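Uncharacterized conserved protein YiiM (Geobacillus stearothermophilus, PDB 5YHH) probably binds the molybdenum cofactor through its MOSC domain and is thought to act as an oxidoreductase in resistance to hydroxylaminopurine. Local coordinates at residues M7-I12 with E91-L96; A37-V42 with V158-A163; A67-H72 with S147-R152; T99-C104 with S176-N181; L105-V110 with L165-R170. One frame throughout, in Å; residues are numbered along the deposited sequence.

Interaction 1: residues M7-I12 with E91-L96; sequences MQIVSI and ENWTLL
Thr94 O is gripped by two successive amides of the opposite strand, Val10 N at 2.8 Å and, more weakly, Ser11 N at 3.3 Å. This is a classic beta bulge in the antiparallel pairing of strands 8-19 and 93-96, inside the large mixed sheet of the MOSC domain. Before the bulge, Gln8 and Leu96 form a hydrogen-bonded pair through Gln8 N to Leu96 O and Leu96 N to Gln8 O. Beyond it the register has slipped by one, and Thr94 N reaches Ser11 O at 2.9 Å. The extra residue, Val10, lays CG1 against Leu96 CB and CG2 against Thr94 CG2.

The Thr94 hydroxyl turns back to its own chain. With OG1 anti to the carbonyl carbon (chi1 -54°) it donates to Glu91 OE2 over 2.6 Å, meeting the anti side of the carboxylate. Asn13 ND2 also reaches Thr94 OG1, and Gly87 N reaches Glu91 OE2, which pins the carboxylate beside the strand end.

The other face of the sheet is apolar. Ile9, Ile12, Trp93 and Leu95 line it, and Ile159 from strand 157-159 packs on it. Ile9 CG1 lies 4.1 Å from Leu95 CD2, while the methyl at its tip rides on the indole: Ile9 CD1 stands 3.5 Å from the centroid of the Trp93 six-membered ring, 6° off its normal.

Interaction 2: residues A37-V42 with V158-A163; sequences AHPVAV and VIEPGA
A two-stranded antiparallel sheet, made by strands 40-42 and 157-159, lies at the surface beside strand 8-19. Val40 and Ile159 form its hydrogen-bonded pair: Val40 N donates to Ile159 O at 2.9 Å, and Ile159 N returns a bond to Val40 O at 3.0 Å. The next pair, Ala41 with Val158, is non-hydrogen-bonded.

Ile159 carries the inner packing. Its CG1 sits between the backbone N and the carbonyl carbon (chi1 52°), which sets it against Val42 CG2 at 3.6 Å. The two side chains meet at about a right angle, and nearby Val40 and Pro161 touch Ile12 of strand 8-19. On the outer side Pro39 CB touches Val158 CG1 at 3.9 Å, and Pro39 CG runs beside Glu160 CG at 3.7 Å. Pro161 CD lies 3.6 Å from His38 O, a carbonyl buried here without a polar partner in the model. His38 ND1 donates to Pro39 O at 3.1 Å, with the oxygen in the imidazole plane though the N-H comes from above the carbonyl plane.

Past the strand, Ala163 N closes back on Glu160 O. Pro161 and Gly162 occupy the corners, with Gly162 at positive phi, the arrangement typical of a type II beta turn.

Interaction 3: residues A67-H72 with S147-R152; sequences AYPSEH and SGFYFR
Ala67 CB points to the same side of the sheet as Phe149 and meets the rings of two phenylalanines, Phe149 CE1 at 3.9 Å and Phe151 CE2 at 3.7 Å, both approached obliquely. Phe149 CG lies between its backbone N and carbonyl carbon (chi1 39°), and the far side of its ring, at CE2, comes near Pro69 CG. The two phenyl groups also touch each other, Phe151 CZ lying at the edge of the Phe149 ring and in its plane.

Tyr68 starts in the opposite direction, yet its ring comes back beside Ser147, edge toward Ser147 O, which lies in the ring plane. Tyr68 CE1 lies 3.5 Å from Ser147 C, while Pro69 CD stands over one face, offset toward the rim. The phenol OH bonds to Lys146 O and Trp76 NE1.

The backbones join antiparallel at the middle of the MOSC sheet, strands 65-69 and 149-153 being neighbours. Ala67 N donates to Phe149 O at 2.9 Å, and Phe149 N to Ala67 O at 3.1 Å. Gly148, at positive phi, has no side chain to collide with Ala67 O or the Tyr68 ring, which lets Gly148 CA approach Ala67 O to 3.4 Å. A water donates to both Ala67 O, at 3.1 Å, and Ser147 O. Buried Ala67 O is thus satisfied by the strand amide and the water together.

Interaction 4: residues T99-C104 with S176-N181; sequences TEDDVC and SIAYIN
Ser176 OG sits between its backbone N and carbonyl carbon (chi1 63°), placed to accept from Tyr179 N at 3.0 Å, which makes Ser176 the N-cap residue of helix 177-185. Ser176 CB touches Glu100 O at 3.6 Å, and a water joins Ser176 OG to Asp101 O across the contact.

The two amides just after the cap are satisfied by loop 99-104 instead. Ile177 N donates to Val103 O at 2.9 Å, nearly along the C=O axis, and Ala178 N to Glu100 O at 2.9 Å, approaching from above the carbonyl plane, 51° out of it. The first turn of the helix is thus tied to the loop through its own N-H groups. Ile177 CG2 packs on Glu100 CG at 3.8 Å, their side chains crossing obliquely, and Ile177 CG1 nears Val103 CG1. Asp101 OD1 lies 3.2 Å from Ala178 CB, close to the helix N-terminus, whose dipole would be expected to favour the negative charge.

The Glu100 carboxylate reaches away to Gly148 N and His72 NE2. Ile177 and Val103 both rest on Val118 of strand 114-121 and Phe149 of strand 149-153, while Tyr179 turns to helix 191-199, placing the contact where the three-helix region adjoins the MOSC sheet.

Interaction 5: residues L105-V110 with L165-R170; sequences LGDIYV and LVLVER
Ile108 O accepts from two successive amides of the partner strand, Val168 N at 2.8 Å and Glu169 N at 3.3 Å, while Ile108 N donates to Glu169 O, so the antiparallel register slips by one before Val110 pairs with Val166. The inserted residue, Val168, spreads its branches over the neighbours: Val168 CG2 lies 3.6 Å from Ile108 CG2, and Val168 CG1 touches Val110 CG2.

On the other face Tyr109 meets two leucines at different parts. Leu165 CD2 presses on Tyr109 CB at 3.4 Å, the side chains crossing at about a right angle. Leu167 CG is anti to its backbone N (chi1 -176°), and chi2 of 68° then sets Leu167 CD1 over a face of the Tyr109 phenol, 3.8 Å from the ring centroid and offset toward the rim.

The double acceptance at Ile108 O, with Val168 and Glu169 both facing it, is a classic beta bulge, joining strand 108-111 to 165-169, the outermost strand at that end of the mixed MOSC sheet; Ile108 and Val110 also lean on Leu115 of strand 114-121.

The charged end lies next to Leu167. Asp107 OD2 meets Arg170 NH1 in a 3.0 Å salt bridge, at the guanidinium edge, the two planes 52° apart. Cys104 N bonds Asp107 OD2 and Gly171 N bonds Asp107 OD1, which fixes the carboxylate. Leu167 CD2 stands over the centre of the guanidinium, 3.8 Å above its plane.

Interactions 1, 3 and 5 belong to the large mixed sheet, in which strands 93-96 and 65-69 are neighbours; the centres of 1 and 3 are about 8 Å apart and those of 1 and 5 about 15 Å. A backbone bond between Met7 O and Leu165 N brings edge strand 165-169 back to the start of strand 8-19, consistent with a closed, barrel-like sheet. Interaction 2 flanks interaction 1 through the turn at Gly162. Interaction 4, about 10 Å from interaction 3 between centres, ties the helical region to the sheet through Glu100. Along the chain, interactions 1 and 2 cross, while interaction 5 falls within the span of interaction 4, so segments distant in sequence are interleaved within one fold.

Interaction 1: residues M7-I12 with E91-L96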
# COMPACT_ATOMS: atom_id res chain seq x y z
N MET A 7 7.92 -2.49 14.47
CA MET A 7 7.55 -2.26 13.08
C MET A 7 7.96 -3.53 12.35
O MET A 7 9.17 -3.84 12.28
CB MET A 7 8.31 -1.06 12.54
CG MET A 7 7.84 0.29 13.10
SD MET A 7 9.09 1.61 12.91
CE MET A 7 10.03 1.11 11.46
N GLN A 8 6.97 -4.27 11.83
CA GLN A 8 7.25 -5.51 11.15
C GLN A 8 6.22 -5.91 10.12
O GLN A 8 5.14 -5.33 10.07
CB GLN A 8 7.40 -6.65 12.17
CG GLN A 8 6.22 -6.82 13.04
CD GLN A 8 6.36 -7.99 13.97
OE1 GLN A 8 6.04 -9.12 13.61
NE2 GLN A 8 6.81 -7.72 15.19
N ILE A 9 6.57 -6.91 9.33
CA ILE A 9 5.64 -7.63 8.45
C ILE A 9 5.09 -8.77 9.28
O ILE A 9 5.76 -9.77 9.49
CB ILE A 9 6.37 -8.20 7.17
CG1 ILE A 9 7.09 -7.08 6.43
CG2 ILE A 9 5.39 -8.90 6.22
CD1 ILE A 9 8.15 -7.54 5.32
N VAL A 10 3.86 -8.65 9.78
CA VAL A 10 3.34 -9.73 10.62
C VAL A 10 2.87 -10.89 9.77
O VAL A 10 2.94 -12.03 10.21
CB VAL A 10 2.24 -9.36 11.65
CG1 VAL A 10 2.86 -8.77 12.91
CG2 VAL A 10 1.12 -8.51 11.05
N SER A 11 2.52 -10.63 8.51
CA SER A 11 2.09 -11.70 7.63
C SER A 11 2.46 -11.40 6.21
O SER A 11 2.35 -10.26 5.77
CB SER A 11 0.58 -11.96 7.75
OG SER A 11 0.22 -13.14 7.05
N ILE A 12 2.94 -12.42 5.53
CA ILE A 12 3.18 -12.35 4.11
C ILE A 12 2.11 -13.23 3.52
O ILE A 12 1.97 -14.38 3.92
CB ILE A 12 4.56 -12.93 3.70
CG1 ILE A 12 5.73 -12.18 4.38
CG2 ILE A 12 4.73 -12.91 2.19
CD1 ILE A 12 7.09 -13.00 4.26
N GLU A 91 -3.63 -7.62 0.68
CA GLU A 91 -2.26 -7.11 0.79
C GLU A 91 -1.21 -8.24 0.71
O GLU A 91 -1.43 -9.33 1.21
CB GLU A 91 -2.09 -6.26 2.06
CG GLU A 91 -2.12 -7.02 3.42
CD GLU A 91 -3.43 -7.50 3.91
OE1 GLU A 91 -4.47 -7.38 3.19
OE2 GLU A 91 -3.44 -7.97 5.10
N ASN A 92 -0.09 -7.99 0.05
CA ASN A 92 1.07 -8.90 0.13
C ASN A 92 1.64 -8.96 1.54
O ASN A 92 1.99 -10.05 2.04
CB ASN A 92 2.19 -8.45 -0.82
CG ASN A 92 1.73 -8.33 -2.24
OD1 ASN A 92 1.32 -7.25 -2.71
ND2 ASN A 92 1.74 -9.45 -2.95
N TRP A 93 1.72 -7.79 2.18
CA TRP A 93 2.36 -7.62 3.48
C TRP A 93 1.35 -6.98 4.44
O TRP A 93 0.89 -5.86 4.21
CB TRP A 93 3.56 -6.68 3.37
CG TRP A 93 4.77 -7.20 2.67
CD1 TRP A 93 4.91 -8.36 1.97
CD2 TRP A 93 6.01 -6.49 2.53
NE1 TRP A 93 6.18 -8.43 1.42
CE2 TRP A 93 6.87 -7.30 1.77
CE3 TRP A 93 6.47 -5.27 3.01
CZ2 TRP A 93 8.19 -6.91 1.46
CZ3 TRP A 93 7.74 -4.88 2.73
CH2 TRP A 93 8.60 -5.70 1.95
N THR A 94 1.00 -7.72 5.48
CA THR A 94 0.24 -7.20 6.59
C THR A 94 1.25 -6.63 7.57
O THR A 94 2.14 -7.34 8.04
CB THR A 94 -0.57 -8.29 7.28
OG1 THR A 94 -1.36 -8.95 6.30
CG2 THR A 94 -1.46 -7.66 8.35
N LEU A 95 1.10 -5.36 7.88
CA LEU A 95 2.09 -4.67 8.67
C LEU A 95 1.64 -4.47 10.09
O LEU A 95 0.45 -4.53 10.42
CB LEU A 95 2.38 -3.32 8.04
CG LEU A 95 2.96 -3.27 6.63
CD1 LEU A 95 3.46 -1.83 6.30
CD2 LEU A 95 4.08 -4.28 6.43
N LEU A 96 2.63 -4.29 10.96
CA LEU A 96 2.40 -3.83 12.33
C LEU A 96 3.34 -2.64 12.62
O LEU A 96 4.52 -2.67 12.22
CB LEU A 96 2.64 -4.98 13.32
CG LEU A 96 2.39 -4.67 14.77
CD1 LEU A 96 0.85 -4.54 15.05
CD2 LEU A 96 3.04 -5.78 15.64

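Interaction 2: residues A37-V42 with V158-A163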
# COMPACT_ATOMS: atom_id res chain seq x y z
N ALA A 37 3.82 -19.56 5.75
CA ALA A 37 4.70 -19.75 6.90
C ALA A 37 6.10 -20.05 6.47
O ALA A 37 6.79 -20.83 7.12
CB ALA A 37 4.20 -20.91 7.75
N HIS A 38 6.55 -19.49 5.36
CA HIS A 38 7.88 -19.82 4.86
C HIS A 38 8.50 -18.59 4.20
O HIS A 38 7.81 -17.60 3.97
CB HIS A 38 7.81 -21.00 3.88
CG HIS A 38 6.82 -20.80 2.77
ND1 HIS A 38 7.06 -19.96 1.71
CD2 HIS A 38 5.61 -21.36 2.55
CE1 HIS A 38 6.02 -19.98 0.89
NE2 HIS A 38 5.13 -20.83 1.38
N PRO A 39 9.82 -18.63 3.93
CA PRO A 39 10.46 -17.51 3.25
C PRO A 39 9.93 -17.25 1.84
O PRO A 39 9.57 -18.18 1.14
CB PRO A 39 11.93 -17.93 3.19
CG PRO A 39 12.10 -18.78 4.39
CD PRO A 39 10.81 -19.55 4.51
N VAL A 40 9.87 -15.98 1.47
CA VAL A 40 9.29 -15.56 0.22
C VAL A 40 10.32 -14.63 -0.44
O VAL A 40 10.88 -13.76 0.22
CB VAL A 40 7.94 -14.83 0.46
CG1 VAL A 40 7.40 -14.21 -0.81
CG2 VAL A 40 6.88 -15.81 1.10
N ALA A 41 10.59 -14.85 -1.72
CA ALA A 41 11.49 -13.97 -2.47
C ALA A 41 10.78 -12.66 -2.81
O ALA A 41 9.61 -12.68 -3.17
CB ALA A 41 11.95 -14.66 -3.75
N VAL A 42 11.49 -11.55 -2.70
CA VAL A 42 10.96 -10.23 -3.02
C VAL A 42 11.60 -9.74 -4.30
O VAL A 42 12.75 -9.31 -4.30
CB VAL A 42 11.22 -9.22 -1.87
CG1 VAL A 42 10.75 -7.82 -2.24
CG2 VAL A 42 10.55 -9.70 -0.59
N VAL A 158 14.96 -11.63 0.23
CA VAL A 158 14.13 -12.67 0.82
C VAL A 158 13.66 -12.18 2.19
O VAL A 158 14.43 -11.56 2.92
CB VAL A 158 14.87 -14.02 0.94
CG1 VAL A 158 13.95 -15.10 1.53
CG2 VAL A 158 15.42 -14.46 -0.45
N ILE A 159 12.40 -12.45 2.50
CA ILE A 159 11.79 -12.08 3.78
C ILE A 159 11.03 -13.27 4.36
O ILE A 159 10.60 -14.16 3.62
CB ILE A 159 10.76 -10.93 3.60
CG1 ILE A 159 9.76 -11.30 2.52
CG2 ILE A 159 11.43 -9.63 3.22
CD1 ILE A 159 8.54 -10.36 2.46
N GLU A 160 10.83 -13.25 5.67
CA GLU A 160 10.06 -14.27 6.37
C GLU A 160 9.00 -13.58 7.19
O GLU A 160 9.24 -12.47 7.64
CB GLU A 160 10.92 -14.98 7.38
CG GLU A 160 11.77 -16.01 6.85
CD GLU A 160 12.57 -16.58 7.97
OE1 GLU A 160 11.95 -17.20 8.85
OE2 GLU A 160 13.77 -16.32 7.99
N PRO A 161 7.88 -14.27 7.45
CA PRO A 161 6.86 -13.70 8.34
C PRO A 161 7.46 -13.27 9.68
O PRO A 161 8.28 -13.97 10.24
CB PRO A 161 5.84 -14.84 8.50
CG PRO A 161 5.93 -15.60 7.17
CD PRO A 161 7.44 -15.56 6.86
N GLY A 162 7.10 -12.08 10.14
CA GLY A 162 7.65 -11.54 11.37
C GLY A 162 8.88 -10.69 11.16
O GLY A 162 9.40 -10.13 12.12
N ALA A 163 9.38 -10.58 9.91
CA ALA A 163 10.54 -9.74 9.60
C ALA A 163 10.37 -8.28 10.06
O ALA A 163 9.40 -7.63 9.71
CB ALA A 163 10.82 -9.78 8.07

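Interaction 3: residues A67-H72 with S147-R152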
# COMPACT_ATOMS: atom_id res chain seq x y z
N ALA A 67 0.82 -3.14 0.81
CA ALA A 67 0.93 -3.27 2.28
C ALA A 67 -0.29 -2.68 2.96
O ALA A 67 -0.84 -1.66 2.50
CB ALA A 67 2.18 -2.56 2.79
N TYR A 68 -0.72 -3.32 4.05
CA TYR A 68 -1.88 -2.84 4.82
C TYR A 68 -1.63 -2.91 6.31
O TYR A 68 -1.13 -3.93 6.80
CB TYR A 68 -3.16 -3.62 4.46
CG TYR A 68 -4.36 -2.85 4.87
CD1 TYR A 68 -4.83 -1.80 4.08
CD2 TYR A 68 -5.00 -3.10 6.06
CE1 TYR A 68 -5.90 -1.07 4.47
CE2 TYR A 68 -6.09 -2.39 6.44
CZ TYR A 68 -6.54 -1.36 5.66
OH TYR A 68 -7.62 -0.60 6.03
N PRO A 69 -1.92 -1.82 7.05
CA PRO A 69 -1.74 -1.82 8.48
C PRO A 69 -2.73 -2.73 9.20
O PRO A 69 -3.93 -2.46 9.14
CB PRO A 69 -1.99 -0.36 8.85
CG PRO A 69 -1.68 0.42 7.58
CD PRO A 69 -2.18 -0.46 6.52
N SER A 70 -2.24 -3.75 9.89
CA SER A 70 -3.12 -4.64 10.66
C SER A 70 -3.96 -3.88 11.70
O SER A 70 -5.09 -4.30 12.07
CB SER A 70 -2.31 -5.77 11.34
OG SER A 70 -1.37 -5.27 12.30
N GLU A 71 -3.43 -2.75 12.19
CA GLU A 71 -4.13 -1.97 13.21
C GLU A 71 -5.55 -1.67 12.75
O GLU A 71 -6.46 -1.64 13.56
CB GLU A 71 -3.40 -0.66 13.55
CG GLU A 71 -2.07 -0.85 14.32
CD GLU A 71 -0.87 -1.09 13.42
OE1 GLU A 71 -1.07 -1.39 12.21
OE2 GLU A 71 0.30 -1.02 13.91
N HIS A 72 -5.74 -1.42 11.45
CA HIS A 72 -7.04 -1.02 10.95
C HIS A 72 -8.07 -2.13 11.00
O HIS A 72 -9.28 -1.86 11.00
CB HIS A 72 -6.91 -0.50 9.51
CG HIS A 72 -6.05 0.70 9.40
ND1 HIS A 72 -5.94 1.63 10.42
CD2 HIS A 72 -5.25 1.13 8.40
CE1 HIS A 72 -5.11 2.59 10.03
NE2 HIS A 72 -4.68 2.31 8.81
N SER A 147 -6.17 3.08 4.07
CA SER A 147 -5.99 2.59 2.71
C SER A 147 -4.80 1.67 2.53
O SER A 147 -4.76 0.86 1.59
CB SER A 147 -5.77 3.79 1.77
OG SER A 147 -4.54 4.47 2.07
N GLY A 148 -3.80 1.82 3.38
CA GLY A 148 -2.49 1.22 3.07
C GLY A 148 -1.79 1.89 1.89
O GLY A 148 -2.16 2.98 1.47
N PHE A 149 -0.76 1.24 1.36
CA PHE A 149 0.19 1.91 0.44
C PHE A 149 1.04 0.85 -0.26
O PHE A 149 1.09 -0.32 0.16
CB PHE A 149 1.09 2.92 1.18
CG PHE A 149 1.54 2.44 2.57
CD1 PHE A 149 2.60 1.58 2.70
CD2 PHE A 149 0.84 2.78 3.70
CE1 PHE A 149 3.00 1.12 3.96
CE2 PHE A 149 1.23 2.31 4.98
CZ PHE A 149 2.31 1.48 5.09
N TYR A 150 1.73 1.26 -1.31
CA TYR A 150 2.57 0.34 -2.03
C TYR A 150 4.04 0.69 -1.80
O TYR A 150 4.39 1.84 -1.56
CB TYR A 150 2.32 0.48 -3.53
CG TYR A 150 1.06 -0.14 -4.03
CD1 TYR A 150 -0.11 0.61 -4.13
CD2 TYR A 150 1.05 -1.45 -4.48
CE1 TYR A 150 -1.27 0.05 -4.64
CE2 TYR A 150 -0.10 -2.02 -5.01
CZ TYR A 150 -1.25 -1.27 -5.05
OH TYR A 150 -2.37 -1.83 -5.55
N PHE A 151 4.88 -0.33 -1.99
CA PHE A 151 6.33 -0.18 -2.13
C PHE A 151 6.79 -0.64 -3.51
O PHE A 151 6.26 -1.61 -4.09
CB PHE A 151 7.07 -1.11 -1.16
CG PHE A 151 6.80 -0.88 0.29
CD1 PHE A 151 7.54 0.04 1.01
CD2 PHE A 151 5.88 -1.66 0.97
CE1 PHE A 151 7.33 0.21 2.39
CE2 PHE A 151 5.66 -1.50 2.33
CZ PHE A 151 6.38 -0.56 3.04
N ARG A 152 7.83 0.02 -4.00
CA ARG A 152 8.68 -0.51 -5.07
C ARG A 152 9.86 -1.23 -4.42
O ARG A 152 10.22 -0.95 -3.26
CB ARG A 152 9.15 0.62 -6.00
CG ARG A 152 10.08 1.67 -5.36
CD ARG A 152 10.71 2.58 -6.44
NE ARG A 152 9.66 3.33 -7.15
CZ ARG A 152 9.07 4.44 -6.71
NH1 ARG A 152 9.45 5.01 -5.58
NH2 ARG A 152 8.12 5.00 -7.44
O HOH W 1 -3.51 -1.64 0.89

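Interaction 4: residues T99-C104 with S176-N181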
# COMPACT_ATOMS: atom_id res chain seq x y z
N THR A 99 1.46 2.98 10.14
CA THR A 99 0.20 3.48 9.59
C THR A 99 0.44 4.64 8.60
O THR A 99 1.56 5.15 8.46
CB THR A 99 -0.74 3.98 10.70
OG1 THR A 99 -0.14 5.12 11.30
CG2 THR A 99 -1.02 2.90 11.75
N GLU A 100 -0.62 5.06 7.92
CA GLU A 100 -0.55 6.09 6.86
C GLU A 100 -0.07 7.45 7.40
O GLU A 100 0.44 8.27 6.64
CB GLU A 100 -1.91 6.25 6.18
CG GLU A 100 -2.40 4.99 5.43
CD GLU A 100 -3.11 3.97 6.35
OE1 GLU A 100 -3.12 4.17 7.61
OE2 GLU A 100 -3.65 2.96 5.83
N ASP A 101 -0.23 7.70 8.70
CA ASP A 101 0.20 8.95 9.32
C ASP A 101 1.71 8.99 9.56
O ASP A 101 2.29 10.06 9.64
CB ASP A 101 -0.47 9.17 10.70
CG ASP A 101 -1.93 9.53 10.60
OD1 ASP A 101 -2.33 10.37 9.76
OD2 ASP A 101 -2.69 8.97 11.42
N ASP A 102 2.33 7.82 9.68
CA ASP A 102 3.74 7.70 10.04
C ASP A 102 4.62 7.37 8.83
O ASP A 102 5.83 7.57 8.90
CB ASP A 102 3.96 6.55 11.01
CG ASP A 102 3.15 6.69 12.29
OD1 ASP A 102 3.00 7.84 12.80
OD2 ASP A 102 2.65 5.61 12.75
N VAL A 103 4.05 6.80 7.78
CA VAL A 103 4.83 6.38 6.61
C VAL A 103 4.80 7.51 5.58
O VAL A 103 3.74 8.09 5.29
CB VAL A 103 4.24 5.10 6.02
CG1 VAL A 103 4.91 4.74 4.68
CG2 VAL A 103 4.35 3.98 7.02
N CYS A 104 5.97 7.81 5.02
CA CYS A 104 6.11 8.91 4.07
C CYS A 104 6.51 8.43 2.68
O CYS A 104 7.20 7.43 2.52
CB CYS A 104 7.14 9.92 4.57
SG CYS A 104 6.57 10.81 6.03
N SER A 176 3.41 12.42 4.29
CA SER A 176 2.84 11.16 4.77
C SER A 176 1.87 10.62 3.75
O SER A 176 1.35 11.37 2.95
CB SER A 176 2.16 11.34 6.12
OG SER A 176 1.07 12.22 6.04
N ILE A 177 1.64 9.31 3.76
CA ILE A 177 0.58 8.75 2.92
C ILE A 177 -0.78 9.38 3.30
O ILE A 177 -1.61 9.63 2.44
CB ILE A 177 0.53 7.21 3.03
CG1 ILE A 177 1.82 6.60 2.45
CG2 ILE A 177 -0.76 6.62 2.39
CD1 ILE A 177 2.00 6.80 0.97
N ALA A 178 -1.01 9.66 4.59
CA ALA A 178 -2.26 10.30 5.00
C ALA A 178 -2.43 11.66 4.35
O ALA A 178 -3.51 11.98 3.87
CB ALA A 178 -2.39 10.44 6.54
N TYR A 179 -1.36 12.46 4.36
CA TYR A 179 -1.35 13.78 3.73
C TYR A 179 -1.63 13.66 2.24
O TYR A 179 -2.43 14.41 1.72
CB TYR A 179 0.00 14.49 3.96
CG TYR A 179 0.17 15.79 3.21
CD1 TYR A 179 -0.45 16.96 3.65
CD2 TYR A 179 0.94 15.86 2.05
CE1 TYR A 179 -0.30 18.15 2.96
CE2 TYR A 179 1.09 17.04 1.34
CZ TYR A 179 0.48 18.19 1.81
OH TYR A 179 0.63 19.35 1.11
N ILE A 180 -0.95 12.73 1.56
CA ILE A 180 -1.11 12.59 0.12
C ILE A 180 -2.54 12.15 -0.24
O ILE A 180 -3.14 12.70 -1.15
CB ILE A 180 -0.05 11.67 -0.50
CG1 ILE A 180 1.36 12.29 -0.35
CG2 ILE A 180 -0.36 11.47 -1.95
CD1 ILE A 180 2.56 11.34 -0.55
N ASN A 181 -3.12 11.21 0.50
CA ASN A 181 -4.51 10.84 0.27
C ASN A 181 -5.44 12.04 0.48
O ASN A 181 -6.42 12.22 -0.24
CB ASN A 181 -4.95 9.73 1.24
CG ASN A 181 -4.66 8.33 0.73
OD1 ASN A 181 -4.57 8.09 -0.47
ND2 ASN A 181 -4.56 7.40 1.64
O HOH W 2 0.40 12.55 8.75

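Interaction 5: residues L105-V110 with L165-R170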
# COMPACT_ATOMS: atom_id res chain seq x y z
N LEU A 105 6.08 9.18 1.69
CA LEU A 105 6.46 8.92 0.32
C LEU A 105 7.98 8.99 0.27
O LEU A 105 8.58 9.90 0.85
CB LEU A 105 5.84 9.98 -0.58
CG LEU A 105 6.21 9.93 -2.07
CD1 LEU A 105 5.76 8.60 -2.70
CD2 LEU A 105 5.55 11.15 -2.70
N GLY A 106 8.60 8.00 -0.34
CA GLY A 106 10.04 7.97 -0.46
C GLY A 106 10.78 7.28 0.66
O GLY A 106 11.98 7.05 0.52
N ASP A 107 10.09 6.93 1.76
CA ASP A 107 10.73 6.20 2.85
C ASP A 107 11.33 4.93 2.27
O ASP A 107 10.69 4.23 1.49
CB ASP A 107 9.74 5.73 3.92
CG ASP A 107 9.25 6.83 4.88
OD1 ASP A 107 9.71 7.98 4.85
OD2 ASP A 107 8.34 6.50 5.69
N ILE A 108 12.56 4.63 2.69
CA ILE A 108 13.22 3.38 2.35
C ILE A 108 13.34 2.51 3.59
O ILE A 108 13.82 2.97 4.66
CB ILE A 108 14.61 3.66 1.73
CG1 ILE A 108 14.43 4.52 0.48
CG2 ILE A 108 15.31 2.34 1.40
CD1 ILE A 108 15.74 4.94 -0.25
N TYR A 109 12.92 1.25 3.46
CA TYR A 109 12.97 0.29 4.58
C TYR A 109 13.79 -0.93 4.18
O TYR A 109 13.77 -1.35 3.01
CB TYR A 109 11.57 -0.20 4.97
CG TYR A 109 10.68 0.89 5.50
CD1 TYR A 109 9.97 1.70 4.65
CD2 TYR A 109 10.55 1.11 6.88
CE1 TYR A 109 9.13 2.71 5.13
CE2 TYR A 109 9.73 2.14 7.38
CZ TYR A 109 9.03 2.94 6.49
OH TYR A 109 8.22 3.97 6.94
N VAL A 110 14.53 -1.48 5.14
CA VAL A 110 15.12 -2.80 4.97
C VAL A 110 14.08 -3.80 5.47
O VAL A 110 13.48 -3.61 6.53
CB VAL A 110 16.44 -2.99 5.74
CG1 VAL A 110 16.92 -4.43 5.62
CG2 VAL A 110 17.54 -2.10 5.19
N LEU A 165 10.72 -4.32 9.82
CA LEU A 165 10.84 -3.36 8.70
C LEU A 165 11.54 -2.17 9.29
O LEU A 165 10.96 -1.49 10.14
CB LEU A 165 9.47 -2.90 8.22
CG LEU A 165 8.90 -3.35 6.90
CD1 LEU A 165 7.45 -2.75 6.80
CD2 LEU A 165 9.73 -2.95 5.76
N VAL A 166 12.77 -1.92 8.86
CA VAL A 166 13.63 -0.94 9.48
C VAL A 166 13.78 0.26 8.56
O VAL A 166 14.27 0.14 7.43
CB VAL A 166 15.06 -1.53 9.76
CG1 VAL A 166 15.96 -0.50 10.47
CG2 VAL A 166 14.98 -2.83 10.59
N LEU A 167 13.38 1.42 9.04
CA LEU A 167 13.50 2.63 8.27
C LEU A 167 14.95 2.97 8.14
O LEU A 167 15.63 3.10 9.14
CB LEU A 167 12.76 3.79 8.95
CG LEU A 167 12.75 5.10 8.17
CD1 LEU A 167 11.89 4.98 6.87
CD2 LEU A 167 12.25 6.23 9.07
N VAL A 168 15.45 3.08 6.92
CA VAL A 168 16.83 3.48 6.72
C VAL A 168 16.95 4.87 6.12
O VAL A 168 17.99 5.50 6.25
CB VAL A 168 17.65 2.43 5.90
CG1 VAL A 168 17.93 1.19 6.79
CG2 VAL A 168 16.95 2.04 4.63
N GLU A 169 15.92 5.37 5.46
CA GLU A 169 15.90 6.77 5.02
C GLU A 169 14.48 7.34 4.97
O GLU A 169 13.60 6.77 4.34
CB GLU A 169 16.58 6.90 3.66
CG GLU A 169 16.62 8.34 3.15
CD GLU A 169 17.44 8.50 1.88
OE1 GLU A 169 17.00 8.03 0.81
OE2 GLU A 169 18.51 9.12 1.96
N ARG A 170 14.26 8.46 5.66
CA ARG A 170 12.98 9.16 5.62
C ARG A 170 12.80 9.83 4.27
O ARG A 170 13.67 10.55 3.81
CB ARG A 170 12.90 10.21 6.74
CG ARG A 170 11.60 11.07 6.75
CD ARG A 170 10.36 10.26 7.03
NE ARG A 170 10.25 9.88 8.42
CZ ARG A 170 9.48 8.90 8.90
NH1 ARG A 170 8.70 8.14 8.13
NH2 ARG A 170 9.51 8.68 10.21